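Long-range contacts in transaminase (Bacillus megaterium, PDB 5G0A), which catalyses pyridoxal-phosphate-dependent transfer of amino groups as an S-selective omega-transaminase of the class-III aminotransferase family: residues Cys61-Gln66 with Leu300-Leu305; Leu305-Val310 with Val336-Val341. All coordinates share one frame; numbering follows the deposited sequence.

Contact 1: Cys61-Gln66 with Leu300-Leu305; sequences CVNLGQ and LSSSSL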
loop_
_atom_site.group_PDB
_atom_site.type_symbol
_atom_site.label_atom_id
_atom_site.label_comp_id
_atom_site.label_asym_id
_atom_site.label_seq_id
_atom_site.Cartn_x
_atom_site.Cartn_y
_atom_site.Cartn_z
ATOM N N CYS B 61 29.862 -2.428 -16.855
ATOM C CA CYS B 61 28.852 -2.714 -17.877
ATOM C C CYS B 61 29.345 -2.702 -19.322
ATOM O O CYS B 61 28.567 -2.951 -20.247
ATOM C CB CYS B 61 27.647 -1.758 -17.726
ATOM S SG CYS B 61 28.042 -0.002 -17.944
ATOM N N VAL B 62 30.625 -2.440 -19.525
ATOM C CA VAL B 62 31.141 -2.436 -20.888
ATOM C C VAL B 62 32.065 -3.653 -21.037
ATOM O O VAL B 62 33.276 -3.521 -21.349
ATOM C CB VAL B 62 31.843 -1.089 -21.193
ATOM C CG1 VAL B 62 32.100 -0.936 -22.689
ATOM C CG2 VAL B 62 30.991 0.093 -20.705
ATOM N N ASN B 63 31.485 -4.832 -20.797
ATOM C CA ASN B 63 32.241 -6.094 -20.635
ATOM C C ASN B 63 33.193 -6.409 -21.799
ATOM O O ASN B 63 34.354 -6.785 -21.589
ATOM C CB ASN B 63 31.263 -7.259 -20.418
ATOM C CG ASN B 63 30.425 -7.075 -19.151
ATOM O OD1 ASN B 63 30.107 -5.940 -18.761
ATOM N ND2 ASN B 63 30.065 -8.187 -18.505
ATOM N N LEU B 64 32.703 -6.221 -23.015
ATOM C CA LEU B 64 33.482 -6.548 -24.215
ATOM C C LEU B 64 34.627 -5.571 -24.497
ATOM O O LEU B 64 35.474 -5.840 -25.366
ATOM C CB LEU B 64 32.552 -6.598 -25.427
ATOM C CG LEU B 64 32.965 -7.538 -26.568
ATOM C CD1 LEU B 64 32.668 -8.993 -26.186
ATOM C CD2 LEU B 64 32.192 -7.145 -27.810
ATOM N N GLY B 65 34.662 -4.458 -23.770
ATOM C CA GLY B 65 35.505 -3.314 -24.127
ATOM C C GLY B 65 34.744 -2.224 -24.870
ATOM O O GLY B 65 33.746 -2.476 -25.544
ATOM N N GLN B 66 35.237 -0.997 -24.747
ATOM C CA GLN B 66 34.617 0.148 -25.381
ATOM C C GLN B 66 34.818 0.112 -26.874
ATOM O O GLN B 66 35.951 -0.091 -27.342
ATOM C CB GLN B 66 35.267 1.436 -24.868
ATOM C CG GLN B 66 34.941 1.777 -23.412
ATOM C CD GLN B 66 33.628 2.518 -23.261
ATOM O OE1 GLN B 66 32.934 2.805 -24.255
ATOM N NE2 GLN B 66 33.286 2.852 -22.019
ATOM N N LEU B 300 25.010 -7.873 -21.165
ATOM C CA LEU B 300 24.158 -8.431 -22.214
ATOM C C LEU B 300 24.452 -7.865 -23.614
ATOM O O LEU B 300 24.487 -8.613 -24.609
ATOM C CB LEU B 300 22.671 -8.211 -21.860
ATOM C CG LEU B 300 21.644 -8.654 -22.913
ATOM C CD1 LEU B 300 21.677 -10.164 -23.173
ATOM C CD2 LEU B 300 20.216 -8.176 -22.576
ATOM N N SER B 301 24.664 -6.557 -23.668
ATOM C CA SER B 301 25.137 -5.908 -24.885
ATOM C C SER B 301 26.476 -5.183 -24.713
ATOM O O SER B 301 26.918 -4.512 -25.659
ATOM C CB SER B 301 24.077 -4.907 -25.399
ATOM O OG SER B 301 23.972 -3.822 -24.492
ATOM N N SER B 302 27.096 -5.292 -23.530
ATOM C CA SER B 302 28.275 -4.514 -23.113
ATOM C C SER B 302 28.055 -3.042 -23.348
ATOM O O SER B 302 28.973 -2.327 -23.758
ATOM C CB SER B 302 29.575 -5.013 -23.789
ATOM O OG SER B 302 29.822 -6.348 -23.386
ATOM N N SER B 303 26.811 -2.612 -23.086
ATOM C CA SER B 303 26.365 -1.228 -23.225
ATOM C C SER B 303 26.507 -0.657 -24.636
ATOM O O SER B 303 26.410 0.548 -24.800
ATOM C CB SER B 303 27.096 -0.314 -22.235
ATOM O OG SER B 303 26.995 -0.846 -20.913
ATOM N N SER B 304 26.694 -1.505 -25.638
ATOM C CA SER B 304 26.820 -1.002 -27.014
ATOM C C SER B 304 25.515 -0.297 -27.417
ATOM O O SER B 304 25.550 0.792 -27.997
ATOM C CB SER B 304 27.207 -2.106 -27.979
ATOM O OG SER B 304 26.271 -3.176 -27.957
ATOM N N LEU B 305 24.375 -0.906 -27.071
ATOM C CA LEU B 305 23.057 -0.262 -27.161
ATOM C C LEU B 305 22.189 -0.716 -25.987
ATOM O O LEU B 305 22.484 -1.762 -25.389
ATOM C CB LEU B 305 22.352 -0.600 -28.476
ATOM C CG LEU B 305 22.974 -0.023 -29.767
ATOM C CD1 LEU B 305 22.278 -0.668 -30.976
ATOM C CD2 LEU B 305 22.794 1.491 -29.795
HETATM O O HOH W 1 30.964 -2.390 -25.685
#
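Ser302 and Ser303, at the two middle positions of the type I' turn Ser301-Ser304, reach with their hydroxyls into the backbone of Cys61-Gln66, which forms a type I turn from Val62 to Gly65. The tight part of the contact lies at these two hydroxyls. Ser302 OG stands anti to its own carbonyl carbon (chi1 -63°) and takes the N-H of Leu64 at 2.9 Å from Leu64 N to Ser302 OG, a bent bond with 144° at the hydrogen. Asn63 CB and Leu64 CB crowd the same oxygen, each 3.4 Å from Ser302 OG, and Asn344 of helix 335-350 is its second hydrogen-bond partner. Ser303 OG donates to Cys61 O over 2.7 Å, coming from above the carbonyl plane, 65° out of it. On the opposite side of that carbonyl plane, Ser302 CA lies 3.3 Å from Cys61 O in a CA-H...O contact. Packing is looser on the side of Val62 and Gly65: Val62 CG1 comes no nearer than 3.6 Å to Ser302 O, and a water bridges the turns there, donating to both Gly65 O and Ser302 O. An alanine in place of Ser302 would probably leave the Leu64 N-H and the side chain of Asn344 without their shared partner, weakening the tie between the two turns. Phe84 of the second subunit packs on Cys61 and Ser303, whose carbonyl also bonds His334 of that subunit. Cys61 also touches Lys298, a residue of the pyridoxal-phosphate pocket. With Cys61 O held by the Ser303 hydroxyl and the Leu64 N-H by that of Ser302, these buried main-chain groups of an irregular loop are satisfied by side chains, not by strand or helix pairing.

Contact 2: Leu305-Val310 with Val336-Val341; sequences LPAGAV and VAMAAV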
loop_
_atom_site.group_PDB
_atom_site.type_symbol
_atom_site.label_atom_id
_atom_site.label_comp_id
_atom_site.label_asym_id
_atom_site.label_seq_id
_atom_site.Cartn_x
_atom_site.Cartn_y
_atom_site.Cartn_z
ATOM N N LEU B 305 24.375 -0.906 -27.071
ATOM C CA LEU B 305 23.057 -0.262 -27.161
ATOM C C LEU B 305 22.189 -0.716 -25.987
ATOM O O LEU B 305 22.484 -1.762 -25.389
ATOM C CB LEU B 305 22.352 -0.600 -28.476
ATOM C CG LEU B 305 22.974 -0.023 -29.767
ATOM C CD1 LEU B 305 22.278 -0.668 -30.976
ATOM C CD2 LEU B 305 22.794 1.491 -29.795
ATOM N N PRO B 306 21.127 0.040 -25.667
ATOM C CA PRO B 306 20.285 -0.371 -24.507
ATOM C C PRO B 306 19.555 -1.699 -24.741
ATOM O O PRO B 306 18.830 -1.846 -25.740
ATOM C CB PRO B 306 19.290 0.782 -24.351
ATOM C CG PRO B 306 19.939 1.961 -25.038
ATOM C CD PRO B 306 20.728 1.369 -26.193
ATOM N N ALA B 307 19.824 -2.681 -23.866
ATOM C CA ALA B 307 19.115 -3.938 -23.858
ATOM C C ALA B 307 19.092 -4.511 -22.440
ATOM O O ALA B 307 20.044 -4.332 -21.666
ATOM C CB ALA B 307 19.804 -4.945 -24.773
ATOM N N GLY B 308 17.988 -5.202 -22.129
ATOM C CA GLY B 308 17.880 -5.977 -20.901
ATOM C C GLY B 308 17.115 -7.239 -21.255
ATOM O O GLY B 308 16.588 -7.371 -22.371
ATOM N N ALA B 309 17.063 -8.198 -20.332
ATOM C CA ALA B 309 16.307 -9.403 -20.622
ATOM C C ALA B 309 15.968 -10.127 -19.348
ATOM O O ALA B 309 16.714 -10.052 -18.365
ATOM C CB ALA B 309 17.116 -10.357 -21.503
ATOM N N VAL B 310 14.907 -10.919 -19.437
ATOM C CA VAL B 310 14.620 -11.878 -18.373
ATOM C C VAL B 310 14.577 -13.272 -18.984
ATOM O O VAL B 310 14.059 -13.457 -20.085
ATOM C CB VAL B 310 13.306 -11.489 -17.615
ATOM C CG1 VAL B 310 12.115 -11.463 -18.569
ATOM C CG2 VAL B 310 13.052 -12.477 -16.476
ATOM N N VAL B 336 17.627 -3.495 -33.787
ATOM C CA VAL B 336 19.032 -3.037 -33.862
ATOM C C VAL B 336 19.744 -3.287 -32.528
ATOM O O VAL B 336 20.908 -3.710 -32.502
ATOM C CB VAL B 336 19.127 -1.557 -34.269
ATOM C CG1 VAL B 336 20.581 -1.093 -34.338
ATOM C CG2 VAL B 336 18.443 -1.342 -35.618
ATOM N N ALA B 337 19.031 -3.062 -31.414
ATOM C CA ALA B 337 19.583 -3.453 -30.101
ATOM C C ALA B 337 19.840 -4.961 -30.053
ATOM O O ALA B 337 20.860 -5.399 -29.490
ATOM C CB ALA B 337 18.639 -3.034 -28.968
ATOM N N MET B 338 18.951 -5.750 -30.663
ATOM C CA MET B 338 19.132 -7.199 -30.702
ATOM C C MET B 338 20.325 -7.591 -31.579
ATOM O O MET B 338 21.062 -8.519 -31.249
ATOM C CB MET B 338 17.866 -7.941 -31.153
ATOM C CG MET B 338 16.678 -7.767 -30.205
ATOM S SD MET B 338 16.961 -8.495 -28.573
ATOM C CE MET B 338 17.620 -7.094 -27.676
ATOM N N ALA B 339 20.535 -6.856 -32.664
ATOM C CA ALA B 339 21.761 -7.054 -33.473
ATOM C C ALA B 339 23.032 -6.855 -32.642
ATOM O O ALA B 339 23.994 -7.625 -32.777
ATOM C CB ALA B 339 21.736 -6.144 -34.702
ATOM N N ALA B 340 23.048 -5.808 -31.803
ATOM C CA ALA B 340 24.124 -5.544 -30.860
ATOM C C ALA B 340 24.327 -6.689 -29.865
ATOM O O ALA B 340 25.466 -7.132 -29.645
ATOM C CB ALA B 340 23.888 -4.220 -30.130
ATOM N N VAL B 341 23.232 -7.165 -29.254
ATOM C CA VAL B 341 23.332 -8.302 -28.336
ATOM C C VAL B 341 23.962 -9.518 -29.027
ATOM O O VAL B 341 24.887 -10.142 -28.492
ATOM C CB VAL B 341 21.952 -8.673 -27.734
ATOM C CG1 VAL B 341 22.052 -9.952 -26.903
ATOM C CG2 VAL B 341 21.477 -7.533 -26.848
#
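Leu305, which buries the largest area here, extends its isobutyl group over the first turn of the segment Val336-Val341 and offers its CD1 methyl as the bump. CD1 settles into a shallow hollow on the helix made by Val336, Ala337 and Ala340. It lies 3.8 Å from Val336 CG1 and 4.0 Å from Ala340 CB. The carbonyl oxygen Val336 O forms the floor, 3.7 Å from Leu305 CD1, with Ala337 CA to one side at 4.0 Å from the same methyl. Leu305 CG sits anti to its own carbonyl carbon (chi1 -68°), and chi2 near 170° keeps the chain extended, carrying CD1 out to this hollow. The side chains of Leu305 and Val336 cross at a slant. Further along, the helix supplies the bump: Ala337 CB presses against the carbonyl of Pro306, 3.4 Å from Pro306 O, while the proline ring points away from the helix. Ala307 then turns its methyl toward the helix, into a notch between two larger side chains. Val341 CG2 is 3.7 Å from Ala307 CB, while the thioether of Met338 bends back to bring its CE methyl within 4.2 Å of Ala307 CB. The small residues Ala337 and Ala340 let the loop lie close to the helix, and no hydrogen bond crosses between the segments. Ile75 of helix 69-78 packs on Leu305, Val336 and Ala340, and Leu305 meets Leu305 of the second subunit. Beyond Ala307 the chain enters strand 308-313, whose backbone pairs with that of strand 112-118 through Gly308 and Val118. A helix laid against the entry to a strand of the seven-stranded mixed sheet, with a bound pyridoxal-5'-phosphate about 8 Å from the side chain of Pro306, is in keeping with the large, cofactor-binding domain of fold-type I aminotransferases.

Contact 1 comes first along the chain and contact 2 follows, with Leu305 belonging to both. Their centres lie 10 Å apart. The loop 300-305 runs between strands 293-296 and 308-313; contact 1 ties it to the loop between helices 57-60 and 69-78, and contact 2 packs the start of the next strand against helix 335-350. They also touch directly: Leu300 CD2 is 3.5 Å from Gly308 C, and Ser304 OG packs on Ala340 CB at 3.4 Å. Both reach the second subunit, linking an inner strand of the sheet, helix 335-350 and the subunit interface near the cofactor.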